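Local coordinates for solute-binding periplasmic protein of iron/siderophore ABC transporter (PDB 6B2Y) that probably binds chelated iron in the periplasm and passes it to an ABC transporter for uptake into the cell, at residues A[197-202]-A[342-347]; A[204-209]-A[353-358]; A[331-334]-A[340-343]. One frame throughout, in Å; residues are numbered along the deposited sequence.

Contact 1. Residues A[197-202]-A[342-347]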
ATOM      1  N   GLN A 197      -5.106  14.947  -1.362  1.00 20.47           N
ATOM      2  CA  GLN A 197      -6.037  15.401  -2.388  1.00 19.01           C
ATOM      3  C   GLN A 197      -5.358  16.358  -3.362  1.00 19.87           C
ATOM      4  O   GLN A 197      -5.578  16.271  -4.574  1.00 22.10           O
ATOM      5  CB  GLN A 197      -7.255  16.066  -1.751  1.00 21.08           C
ATOM      6  CG  GLN A 197      -8.361  16.312  -2.770  1.00 22.58           C
ATOM      7  CD  GLN A 197      -9.006  15.017  -3.247  1.00 27.61           C
ATOM      8  OE1 GLN A 197      -9.803  14.410  -2.528  1.00 25.34           O
ATOM      9  NE2 GLN A 197      -8.641  14.572  -4.446  1.00 24.89           N
ATOM     10  N   ASP A 198      -4.521  17.260  -2.850  1.00 21.62           N
ATOM     11  CA  ASP A 198      -3.762  18.156  -3.724  1.00 23.50           C
ATOM     12  C   ASP A 198      -2.906  17.370  -4.702  1.00 22.70           C
ATOM     13  O   ASP A 198      -2.845  17.696  -5.893  1.00 21.88           O
ATOM     14  CB  ASP A 198      -2.885  19.085  -2.893  1.00 27.08           C
ATOM     15  CG  ASP A 198      -3.675  20.229  -2.305  1.00 33.78           C
ATOM     16  OD1 ASP A 198      -4.869  20.331  -2.651  1.00 40.44           O
ATOM     17  OD2 ASP A 198      -3.109  21.015  -1.516  1.00 41.38           O
ATOM     18  N   ASN A 199      -2.257  16.317  -4.222  1.00 20.49           N
ATOM     19  CA  ASN A 199      -1.377  15.561  -5.098  1.00 20.70           C
ATOM     20  C   ASN A 199      -2.109  14.584  -6.003  1.00 23.10           C
ATOM     21  O   ASN A 199      -1.569  14.235  -7.056  1.00 21.94           O
ATOM     22  CB  ASN A 199      -0.299  14.864  -4.267  1.00 20.77           C
ATOM     23  CG  ASN A 199       0.850  15.804  -3.973  1.00 23.86           C
ATOM     24  OD1 ASN A 199       1.633  16.101  -4.862  1.00 22.96           O
ATOM     25  ND2 ASN A 199       0.892  16.348  -2.768  1.00 22.95           N
ATOM     26  N   VAL A 200      -3.330  14.160  -5.658  1.00 20.85           N
ATOM     27  CA  VAL A 200      -4.120  13.426  -6.637  1.00 20.46           C
ATOM     28  C   VAL A 200      -4.673  14.379  -7.691  1.00 21.14           C
ATOM     29  O   VAL A 200      -4.767  14.024  -8.870  1.00 21.88           O
ATOM     30  CB  VAL A 200      -5.242  12.628  -5.940  1.00 22.78           C
ATOM     31  CG1 VAL A 200      -6.289  12.102  -6.961  1.00 24.36           C
ATOM     32  CG2 VAL A 200      -4.652  11.494  -5.116  1.00 20.44           C
ATOM     33  N   ASP A 201      -5.037  15.608  -7.290  1.00 21.23           N
ATOM     34  CA  ASP A 201      -5.622  16.547  -8.257  1.00 22.31           C
ATOM     35  C   ASP A 201      -4.610  16.958  -9.326  1.00 24.08           C
ATOM     36  O   ASP A 201      -5.002  17.292 -10.451  1.00 24.48           O
ATOM     37  CB  ASP A 201      -6.162  17.794  -7.552  1.00 21.53           C
ATOM     38  CG  ASP A 201      -7.412  17.514  -6.728  1.00 24.76           C
ATOM     39  OD1 ASP A 201      -7.944  16.380  -6.778  1.00 26.00           O
ATOM     40  OD2 ASP A 201      -7.847  18.440  -6.010  1.00 27.46           O
ATOM     41  N   LYS A 202      -3.313  16.946  -8.994  1.00 23.22           N
ATOM     42  CA  LYS A 202      -2.273  17.161 -10.002  1.00 21.60           C
ATOM     43  C   LYS A 202      -2.421  16.199 -11.164  1.00 25.13           C
ATOM     44  O   LYS A 202      -2.110  16.546 -12.314  1.00 28.26           O
ATOM     45  CB  LYS A 202      -0.883  16.980  -9.391  1.00 22.68           C
ATOM     46  CG  LYS A 202      -0.476  18.062  -8.440  1.00 28.41           C
ATOM     47  CD  LYS A 202       0.829  17.695  -7.754  1.00 29.58           C
ATOM     48  CE  LYS A 202       1.215  18.755  -6.754  1.00 33.03           C
ATOM     49  NZ  LYS A 202       2.512  18.449  -6.108  1.00 29.99           N
ATOM     50  N   ALA A 342       1.850   5.964  -5.996  1.00 18.26           N
ATOM     51  CA  ALA A 342       1.602   5.060  -7.111  1.00 20.37           C
ATOM     52  C   ALA A 342       0.703   5.708  -8.156  1.00 21.27           C
ATOM     53  O   ALA A 342       0.902   5.520  -9.365  1.00 22.94           O
ATOM     54  CB  ALA A 342       0.978   3.756  -6.606  1.00 22.17           C
ATOM     55  N   ILE A 343      -0.301   6.469  -7.717  1.00 19.22           N
ATOM     56  CA  ILE A 343      -1.175   7.136  -8.681  1.00 17.90           C
ATOM     57  C   ILE A 343      -0.376   8.072  -9.576  1.00 22.43           C
ATOM     58  O   ILE A 343      -0.548   8.083 -10.808  1.00 20.68           O
ATOM     59  CB  ILE A 343      -2.298   7.880  -7.950  1.00 17.76           C
ATOM     60  CG1 ILE A 343      -3.220   6.880  -7.242  1.00 19.09           C
ATOM     61  CG2 ILE A 343      -3.075   8.751  -8.919  1.00 22.14           C
ATOM     62  CD1 ILE A 343      -4.115   7.586  -6.206  1.00 17.08           C
ATOM     63  N   GLN A 344       0.534   8.840  -8.977  1.00 21.60           N
ATOM     64  CA  GLN A 344       1.348   9.782  -9.742  1.00 20.65           C
ATOM     65  C   GLN A 344       2.320   9.050 -10.655  1.00 23.74           C
ATOM     66  O   GLN A 344       2.529   9.461 -11.807  1.00 21.67           O
ATOM     67  CB  GLN A 344       2.104  10.724  -8.804  1.00 21.34           C
ATOM     68  CG  GLN A 344       1.239  11.766  -8.118  1.00 20.00           C
ATOM     69  CD  GLN A 344       2.074  12.782  -7.368  1.00 19.19           C
ATOM     70  OE1 GLN A 344       3.285  12.603  -7.192  1.00 24.80           O
ATOM     71  NE2 GLN A 344       1.445  13.843  -6.924  1.00 19.84           N
ATOM     72  N   SER A 345       2.929   7.966 -10.164  1.00 21.89           N
ATOM     73  CA  SER A 345       3.856   7.202 -10.999  1.00 21.98           C
ATOM     74  C   SER A 345       3.137   6.579 -12.191  1.00 24.63           C
ATOM     75  O   SER A 345       3.641   6.627 -13.321  1.00 26.44           O
ATOM     76  CB  SER A 345       4.550   6.115 -10.173  1.00 23.00           C
ATOM     77  OG  SER A 345       5.516   6.683  -9.309  1.00 27.00           O
ATOM     78  N   PHE A 346       1.955   5.992 -11.965  1.00 22.15           N
ATOM     79  CA  PHE A 346       1.177   5.445 -13.076  1.00 19.20           C
ATOM     80  C   PHE A 346       0.901   6.515 -14.125  1.00 23.58           C
ATOM     81  O   PHE A 346       1.097   6.290 -15.327  1.00 23.88           O
ATOM     82  CB  PHE A 346      -0.155   4.867 -12.587  1.00 20.14           C
ATOM     83  CG  PHE A 346      -0.032   3.570 -11.844  1.00 18.23           C
ATOM     84  CD1 PHE A 346       1.210   3.123 -11.386  1.00 23.76           C
ATOM     85  CD2 PHE A 346      -1.153   2.808 -11.577  1.00 18.45           C
ATOM     86  CE1 PHE A 346       1.314   1.937 -10.692  1.00 20.84           C
ATOM     87  CE2 PHE A 346      -1.063   1.625 -10.874  1.00 23.26           C
ATOM     88  CZ  PHE A 346       0.196   1.176 -10.437  1.00 19.78           C
ATOM     89  N   ALA A 347       0.416   7.674 -13.685  1.00 20.28           N
ATOM     90  CA  ALA A 347       0.038   8.733 -14.618  1.00 24.71           C
ATOM     91  C   ALA A 347       1.232   9.189 -15.448  1.00 25.42           C
ATOM     92  O   ALA A 347       1.119   9.382 -16.666  1.00 26.01           O
ATOM     93  CB  ALA A 347      -0.548   9.914 -13.854  1.00 24.82           C
TER
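Helices 197-202 and 342-347 run almost parallel, 11° apart, with their axes 9.6 Å from each other and Val200 level with Ile343. The long helix 186-207, which probably joins the two lobes as in siderophore-binding periplasmic proteins, here packs against helix 340-350 of the second lobe. The main tie is polar. Gln344 sends an extended side chain across to the other helix, its CG beside its own backbone N (chi1 -72°), and the terminal NE2 reaches Asn199 twice. It donates to backbone Asn199 O at 3.0 Å in a nearly straight bond (169°), and to side-chain Asn199 OD1 at 3.1 Å in a more bent one; both acceptors lie close to the plane of the Gln344 amide. The other end, Gln344 OE1, is bound by Thr363 OG1 of helix 360-371, so both ends of this buried amide have partners. Beside the polar link, Val200 CG2 meets Ile343 CD1 at 4.1 Å, and Gln245 of helix 239-245 touches both side chains. Asn199 OD1 also accepts from Lys202 NZ at 2.8 Å, the lysine and the glutamine reaching that oxygen from opposite faces of its amide plane.

Contact 2. Residues A[204-209]-A[353-358]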
ATOM      1  N   THR A 204      -5.495  14.224 -11.751  1.00 24.74           N
ATOM      2  CA  THR A 204      -6.832  14.225 -12.335  1.00 24.71           C
ATOM      3  C   THR A 204      -7.143  15.515 -13.076  1.00 27.57           C
ATOM      4  O   THR A 204      -7.997  15.492 -13.971  1.00 25.44           O
ATOM      5  CB  THR A 204      -7.914  13.968 -11.272  1.00 23.29           C
ATOM      6  OG1 THR A 204      -7.915  15.013 -10.291  1.00 25.84           O
ATOM      7  CG2 THR A 204      -7.682  12.604 -10.621  1.00 24.43           C
ATOM      8  N   ASP A 205      -6.490  16.627 -12.721  1.00 25.19           N
ATOM      9  CA  ASP A 205      -6.623  17.850 -13.517  1.00 29.44           C
ATOM     10  C   ASP A 205      -6.426  17.542 -14.997  1.00 30.52           C
ATOM     11  O   ASP A 205      -7.119  18.102 -15.859  1.00 31.42           O
ATOM     12  CB  ASP A 205      -5.600  18.905 -13.066  1.00 31.98           C
ATOM     13  CG  ASP A 205      -6.035  19.708 -11.821  1.00 34.17           C
ATOM     14  OD1 ASP A 205      -7.129  19.497 -11.255  1.00 32.90           O
ATOM     15  OD2 ASP A 205      -5.240  20.580 -11.407  1.00 38.07           O
ATOM     16  N   ILE A 206      -5.491  16.642 -15.303  1.00 25.67           N
ATOM     17  CA  ILE A 206      -5.203  16.225 -16.675  1.00 29.71           C
ATOM     18  C   ILE A 206      -6.033  15.013 -17.085  1.00 28.01           C
ATOM     19  O   ILE A 206      -6.630  14.993 -18.167  1.00 29.34           O
ATOM     20  CB  ILE A 206      -3.688  15.939 -16.834  1.00 28.62           C
ATOM     21  CG1 ILE A 206      -2.889  17.239 -16.770  1.00 30.98           C
ATOM     22  CG2 ILE A 206      -3.424  15.198 -18.135  1.00 29.32           C
ATOM     23  CD1 ILE A 206      -1.383  17.046 -16.707  1.00 36.33           C
ATOM     24  N   THR A 207      -6.077  13.957 -16.264  1.00 25.57           N
ATOM     25  CA  THR A 207      -6.706  12.723 -16.731  1.00 25.42           C
ATOM     26  C   THR A 207      -8.236  12.774 -16.745  1.00 29.24           C
ATOM     27  O   THR A 207      -8.851  11.934 -17.415  1.00 31.20           O
ATOM     28  CB  THR A 207      -6.253  11.521 -15.894  1.00 24.57           C
ATOM     29  OG1 THR A 207      -6.600  11.750 -14.525  1.00 24.44           O
ATOM     30  CG2 THR A 207      -4.719  11.307 -16.011  1.00 24.83           C
ATOM     31  N   ASN A 208      -8.864  13.720 -16.034  1.00 28.05           N
ATOM     32  CA  ASN A 208     -10.322  13.848 -16.123  1.00 29.63           C
ATOM     33  C   ASN A 208     -10.779  14.126 -17.554  1.00 34.72           C
ATOM     34  O   ASN A 208     -11.864  13.680 -17.958  1.00 34.83           O
ATOM     35  CB  ASN A 208     -10.830  14.966 -15.203  1.00 29.85           C
ATOM     36  CG  ASN A 208     -10.907  14.551 -13.733  1.00 26.37           C
ATOM     37  OD1 ASN A 208     -10.905  13.368 -13.406  1.00 29.51           O
ATOM     38  ND2 ASN A 208     -10.981  15.541 -12.842  1.00 28.11           N
ATOM     39  N   LYS A 209      -9.971  14.852 -18.336  1.00 34.82           N
ATOM     40  CA  LYS A 209     -10.370  15.307 -19.669  1.00 29.72           C
ATOM     41  C   LYS A 209     -10.063  14.319 -20.784  1.00 35.36           C
ATOM     42  O   LYS A 209     -10.486  14.541 -21.922  1.00 35.75           O
ATOM     43  CB  LYS A 209      -9.691  16.641 -19.996  1.00 35.91           C
ATOM     44  CG  LYS A 209      -9.726  17.653 -18.870  1.00 40.64           C
ATOM     45  CD  LYS A 209     -11.079  18.332 -18.781  1.00 46.12           C
ATOM     46  CE  LYS A 209     -11.166  19.220 -17.541  1.00 49.21           C
ATOM     47  NZ  LYS A 209     -10.464  20.529 -17.694  1.00 50.91           N
ATOM     48  N   GLU A 353       4.534  12.910 -21.690  1.00 36.14           N
ATOM     49  CA  GLU A 353       4.576  14.291 -22.155  1.00 36.81           C
ATOM     50  C   GLU A 353       3.775  15.211 -21.240  1.00 38.73           C
ATOM     51  O   GLU A 353       4.270  16.254 -20.795  1.00 39.07           O
ATOM     52  CB  GLU A 353       4.048  14.353 -23.591  1.00 39.60           C
ATOM     53  CG  GLU A 353       3.727  15.750 -24.089  1.00 51.45           C
ATOM     54  CD  GLU A 353       4.356  16.044 -25.435  1.00 52.87           C
ATOM     55  OE1 GLU A 353       4.692  17.221 -25.687  1.00 56.67           O
ATOM     56  OE2 GLU A 353       4.511  15.099 -26.242  1.00 56.32           O
ATOM     57  N   GLN A 354       2.536  14.827 -20.930  1.00 35.97           N
ATOM     58  CA  GLN A 354       1.651  15.683 -20.153  1.00 34.48           C
ATOM     59  C   GLN A 354       2.076  15.802 -18.697  1.00 32.68           C
ATOM     60  O   GLN A 354       1.693  16.770 -18.030  1.00 33.36           O
ATOM     61  CB  GLN A 354       0.227  15.144 -20.268  1.00 31.82           C
ATOM     62  CG  GLN A 354      -0.031  14.525 -21.639  1.00 35.93           C
ATOM     63  CD  GLN A 354      -1.501  14.389 -21.964  1.00 42.55           C
ATOM     64  OE1 GLN A 354      -2.328  15.203 -21.532  1.00 48.08           O
ATOM     65  NE2 GLN A 354      -1.841  13.358 -22.734  1.00 39.45           N
ATOM     66  N   PHE A 355       2.878  14.868 -18.194  1.00 34.11           N
ATOM     67  CA  PHE A 355       3.328  14.882 -16.808  1.00 32.29           C
ATOM     68  C   PHE A 355       4.841  15.058 -16.721  1.00 36.12           C
ATOM     69  O   PHE A 355       5.499  14.505 -15.836  1.00 34.56           O
ATOM     70  CB  PHE A 355       2.887  13.614 -16.082  1.00 30.16           C
ATOM     71  CG  PHE A 355       1.394  13.540 -15.849  1.00 28.26           C
ATOM     72  CD1 PHE A 355       0.784  14.362 -14.913  1.00 27.29           C
ATOM     73  CD2 PHE A 355       0.615  12.651 -16.568  1.00 28.67           C
ATOM     74  CE1 PHE A 355      -0.581  14.301 -14.704  1.00 27.56           C
ATOM     75  CE2 PHE A 355      -0.745  12.577 -16.364  1.00 24.78           C
ATOM     76  CZ  PHE A 355      -1.344  13.405 -15.431  1.00 25.76           C
ATOM     77  N   ALA A 356       5.417  15.853 -17.630  1.00 37.58           N
ATOM     78  CA  ALA A 356       6.852  16.119 -17.559  1.00 36.55           C
ATOM     79  C   ALA A 356       7.214  16.942 -16.327  1.00 39.13           C
ATOM     80  O   ALA A 356       8.293  16.764 -15.754  1.00 41.78           O
ATOM     81  CB  ALA A 356       7.315  16.825 -18.835  1.00 39.76           C
ATOM     82  N   ASP A 357       6.321  17.822 -15.888  1.00 41.42           N
ATOM     83  CA  ASP A 357       6.559  18.661 -14.723  1.00 42.04           C
ATOM     84  C   ASP A 357       6.277  17.952 -13.400  1.00 41.28           C
ATOM     85  O   ASP A 357       6.564  18.521 -12.340  1.00 44.74           O
ATOM     86  CB  ASP A 357       5.701  19.927 -14.824  1.00 42.88           C
ATOM     87  CG  ASP A 357       4.211  19.617 -14.988  1.00 51.07           C
ATOM     88  OD1 ASP A 357       3.405  20.127 -14.175  1.00 53.87           O
ATOM     89  OD2 ASP A 357       3.846  18.860 -15.922  1.00 48.68           O
ATOM     90  N   LEU A 358       5.730  16.740 -13.431  1.00 34.35           N
ATOM     91  CA  LEU A 358       5.338  16.015 -12.227  1.00 33.81           C
ATOM     92  C   LEU A 358       6.452  15.062 -11.820  1.00 28.99           C
ATOM     93  O   LEU A 358       6.903  14.251 -12.631  1.00 33.59           O
ATOM     94  CB  LEU A 358       4.036  15.245 -12.468  1.00 30.49           C
ATOM     95  CG  LEU A 358       3.498  14.355 -11.335  1.00 26.89           C
ATOM     96  CD1 LEU A 358       3.161  15.217 -10.158  1.00 27.40           C
ATOM     97  CD2 LEU A 358       2.293  13.553 -11.794  1.00 29.33           C
TER
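Thr207 OG1 lies within hydrogen-bonding distance of Val203 O and Gln245 O, its single proton serving one at a time or shared, and this anchors the side chain whose methyl meets Phe355. The hydroxyl sits in the crowded position between backbone N and carbonyl carbon (chi1 59°), while Thr207 CG2 points to the phenyl edge, near the ring plane and 4.0 Å from Phe355 CZ. On the helix side Ile206 buries the most surface. The Ile206 and Phe355 side chains come from opposite directions, and Ile206 CD1 meets the ring obliquely, 3.5 Å from Phe355 CE1, with Ile206 CB 3.7 Å from Phe355 CZ. Ile206 CD1 also rests against Gln354 O at 3.4 Å, and the other branch of the isoleucine, Ile206 CG2, touches Gln354 OE1 at 3.6 Å. Here the last turn of helix 186-207 lies against a type I turn, Glu353 to Ala356, in the loop after helix 340-350. Phe355 also packs on Ala347; its carbonyl and that of Leu358 accept from Lys348 NZ. No hydrogen bond joins the segments; van der Waals packing of ring on branched side chains, and of Ile206 methyls on Gln354 oxygens, holds them, while hydrogen bonds anchor the Thr207 hydroxyl and those loop carbonyls.

Contact 3. Residues A[331-334]-A[340-343]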
ATOM      1  N   HIS A 331       4.705  -3.064  -4.041  1.00 19.51           N
ATOM      2  CA  HIS A 331       3.432  -3.737  -3.841  1.00 19.68           C
ATOM      3  C   HIS A 331       2.665  -3.179  -2.654  1.00 19.02           C
ATOM      4  O   HIS A 331       1.427  -3.136  -2.689  1.00 19.61           O
ATOM      5  CB  HIS A 331       3.631  -5.231  -3.651  1.00 22.54           C
ATOM      6  CG  HIS A 331       2.350  -5.949  -3.394  1.00 23.49           C
ATOM      7  ND1 HIS A 331       1.399  -6.129  -4.377  1.00 21.65           N
ATOM      8  CD2 HIS A 331       1.832  -6.477  -2.260  1.00 24.28           C
ATOM      9  CE1 HIS A 331       0.354  -6.747  -3.857  1.00 21.90           C
ATOM     10  NE2 HIS A 331       0.599  -6.982  -2.578  1.00 20.82           N
ATOM     11  N   ASN A 332       3.367  -2.732  -1.613  1.00 19.99           N
ATOM     12  CA  ASN A 332       2.656  -2.313  -0.410  1.00 18.96           C
ATOM     13  C   ASN A 332       1.822  -1.060  -0.610  1.00 19.26           C
ATOM     14  O   ASN A 332       0.996  -0.757   0.266  1.00 20.06           O
ATOM     15  CB  ASN A 332       3.644  -2.125   0.736  1.00 20.34           C
ATOM     16  CG  ASN A 332       4.179  -3.448   1.245  1.00 25.12           C
ATOM     17  OD1 ASN A 332       3.425  -4.401   1.434  1.00 27.74           O
ATOM     18  ND2 ASN A 332       5.492  -3.516   1.454  1.00 33.10           N
ATOM     19  N   TYR A 333       1.977  -0.345  -1.735  1.00 18.70           N
ATOM     20  CA  TYR A 333       1.012   0.700  -2.060  1.00 19.27           C
ATOM     21  C   TYR A 333      -0.389   0.127  -2.295  1.00 21.05           C
ATOM     22  O   TYR A 333      -1.358   0.902  -2.406  1.00 19.27           O
ATOM     23  CB  TYR A 333       1.463   1.512  -3.294  1.00 18.81           C
ATOM     24  CG  TYR A 333       2.709   2.373  -3.065  1.00 22.45           C
ATOM     25  CD1 TYR A 333       2.852   3.162  -1.931  1.00 19.62           C
ATOM     26  CD2 TYR A 333       3.735   2.395  -4.009  1.00 21.78           C
ATOM     27  CE1 TYR A 333       4.002   3.945  -1.740  1.00 21.91           C
ATOM     28  CE2 TYR A 333       4.872   3.161  -3.824  1.00 19.94           C
ATOM     29  CZ  TYR A 333       5.009   3.924  -2.692  1.00 24.29           C
ATOM     30  OH  TYR A 333       6.158   4.682  -2.535  1.00 20.34           O
ATOM     31  N   TYR A 334      -0.532  -1.202  -2.373  1.00 19.87           N
ATOM     32  CA  TYR A 334      -1.858  -1.785  -2.539  1.00 18.75           C
ATOM     33  C   TYR A 334      -2.688  -1.714  -1.262  1.00 20.74           C
ATOM     34  O   TYR A 334      -3.886  -2.016  -1.299  1.00 18.52           O
ATOM     35  CB  TYR A 334      -1.721  -3.235  -3.044  1.00 20.14           C
ATOM     36  CG  TYR A 334      -1.558  -4.286  -1.967  1.00 20.84           C
ATOM     37  CD1 TYR A 334      -2.402  -5.394  -1.919  1.00 29.16           C
ATOM     38  CD2 TYR A 334      -0.575  -4.171  -0.995  1.00 25.37           C
ATOM     39  CE1 TYR A 334      -2.265  -6.349  -0.926  1.00 28.23           C
ATOM     40  CE2 TYR A 334      -0.429  -5.118  -0.013  1.00 34.00           C
ATOM     41  CZ  TYR A 334      -1.273  -6.205   0.017  1.00 35.68           C
ATOM     42  OH  TYR A 334      -1.126  -7.158   1.005  1.00 51.62           O
ATOM     43  N   VAL A 340      -0.840   7.617  -3.057  1.00 16.21           N
ATOM     44  CA  VAL A 340      -0.801   8.715  -4.024  1.00 18.84           C
ATOM     45  C   VAL A 340       0.493   8.661  -4.832  1.00 20.29           C
ATOM     46  O   VAL A 340       0.535   9.097  -5.992  1.00 18.83           O
ATOM     47  CB  VAL A 340      -0.997  10.077  -3.321  1.00 18.61           C
ATOM     48  CG1 VAL A 340       0.029  10.305  -2.220  1.00 20.61           C
ATOM     49  CG2 VAL A 340      -0.981  11.252  -4.340  1.00 19.24           C
ATOM     50  N   LEU A 341       1.567   8.111  -4.252  1.00 19.04           N
ATOM     51  CA  LEU A 341       2.802   7.994  -5.020  1.00 19.38           C
ATOM     52  C   LEU A 341       2.661   7.008  -6.167  1.00 19.28           C
ATOM     53  O   LEU A 341       3.285   7.185  -7.221  1.00 19.01           O
ATOM     54  CB  LEU A 341       3.955   7.582  -4.107  1.00 17.32           C
ATOM     55  CG  LEU A 341       4.214   8.592  -2.991  1.00 20.72           C
ATOM     56  CD1 LEU A 341       5.126   7.997  -1.920  1.00 19.88           C
ATOM     57  CD2 LEU A 341       4.802   9.865  -3.549  1.00 22.99           C
ATOM     58  N   ALA A 342       1.850   5.964  -5.996  1.00 18.26           N
ATOM     59  CA  ALA A 342       1.602   5.060  -7.111  1.00 20.37           C
ATOM     60  C   ALA A 342       0.703   5.708  -8.156  1.00 21.27           C
ATOM     61  O   ALA A 342       0.902   5.520  -9.365  1.00 22.94           O
ATOM     62  CB  ALA A 342       0.978   3.756  -6.606  1.00 22.17           C
ATOM     63  N   ILE A 343      -0.301   6.469  -7.717  1.00 19.22           N
ATOM     64  CA  ILE A 343      -1.175   7.136  -8.681  1.00 17.90           C
ATOM     65  C   ILE A 343      -0.376   8.072  -9.576  1.00 22.43           C
ATOM     66  O   ILE A 343      -0.548   8.083 -10.808  1.00 20.68           O
ATOM     67  CB  ILE A 343      -2.298   7.880  -7.950  1.00 17.76           C
ATOM     68  CG1 ILE A 343      -3.220   6.880  -7.242  1.00 19.09           C
ATOM     69  CG2 ILE A 343      -3.075   8.751  -8.919  1.00 22.14           C
ATOM     70  CD1 ILE A 343      -4.115   7.586  -6.206  1.00 17.08           C
TER
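Tyr333 lays one face of its ring over the start of helix 340-350, with the backbone N of Ala342 lying over that face. Near the base of the tyrosine, Ala342 CB stands 4.0 Å from Tyr333 CD2 and equally far from Tyr333 CB. At the far end Leu341 takes over: Leu341 CD1 comes to 3.5 Å from Tyr333 OH, and Leu341 CB approaches the ring obliquely, 4.1 Å from Tyr333 CZ. The ring thus spans two successive residues of the helix, the small methyl under its near end and the branched chain against its hydroxyl end. With CG turned opposite the carbonyl carbon (chi1 -68°), the ring of Tyr333 reaches over to the helix. No hydrogen bond joins the two segments.

Further out, Trp330 meets Tyr333 in an edge-to-face ring contact, and Tyr338, Tyr380 and Met364 also touch the tyrosine side chain. Met364 packs on Leu341 as well, so helix 360-371 covers both members of the pair through this one residue.

The turn has anchors of its own. His331 ND1 is hydrogen-bonded to Ser279 OG, the His331 backbone pairs with Gly280, and Asn332 OD1 is bonded to Arg64 NH1. His331 touches Arg223, whereas Tyr334 touches Arg64 of the other lobe, so basic side chains from both lobes converge near this turn. The connection belongs to the strand-to-helix passages of the second lobe, between strand 326-330 and helix 340-350, and its position is consistent with the interlobe cleft in which periplasmic binding proteins of this fold hold chelated metal.

Overall arrangement
From the N terminus, helix 186-207 supplies the first segment of contact 1 and, just downstream, that of contact 2. The chain then builds most of the second lobe before returning at 342-347 and 353-358, so each contact closes a loop of some 140 residues and the two loops cross. Contact 3 is local, joining the turn after strand 326-330 to the helix that soon follows; it is nested inside the loop of contact 2 and shares Ala342 and Ile343 with contact 1. Val340 packs on Asn199 and Val200, and Gln344 on Leu358, linking contact 1 to both others. Together they tie the interlobe helix, helix 340-350 and its flanking loops.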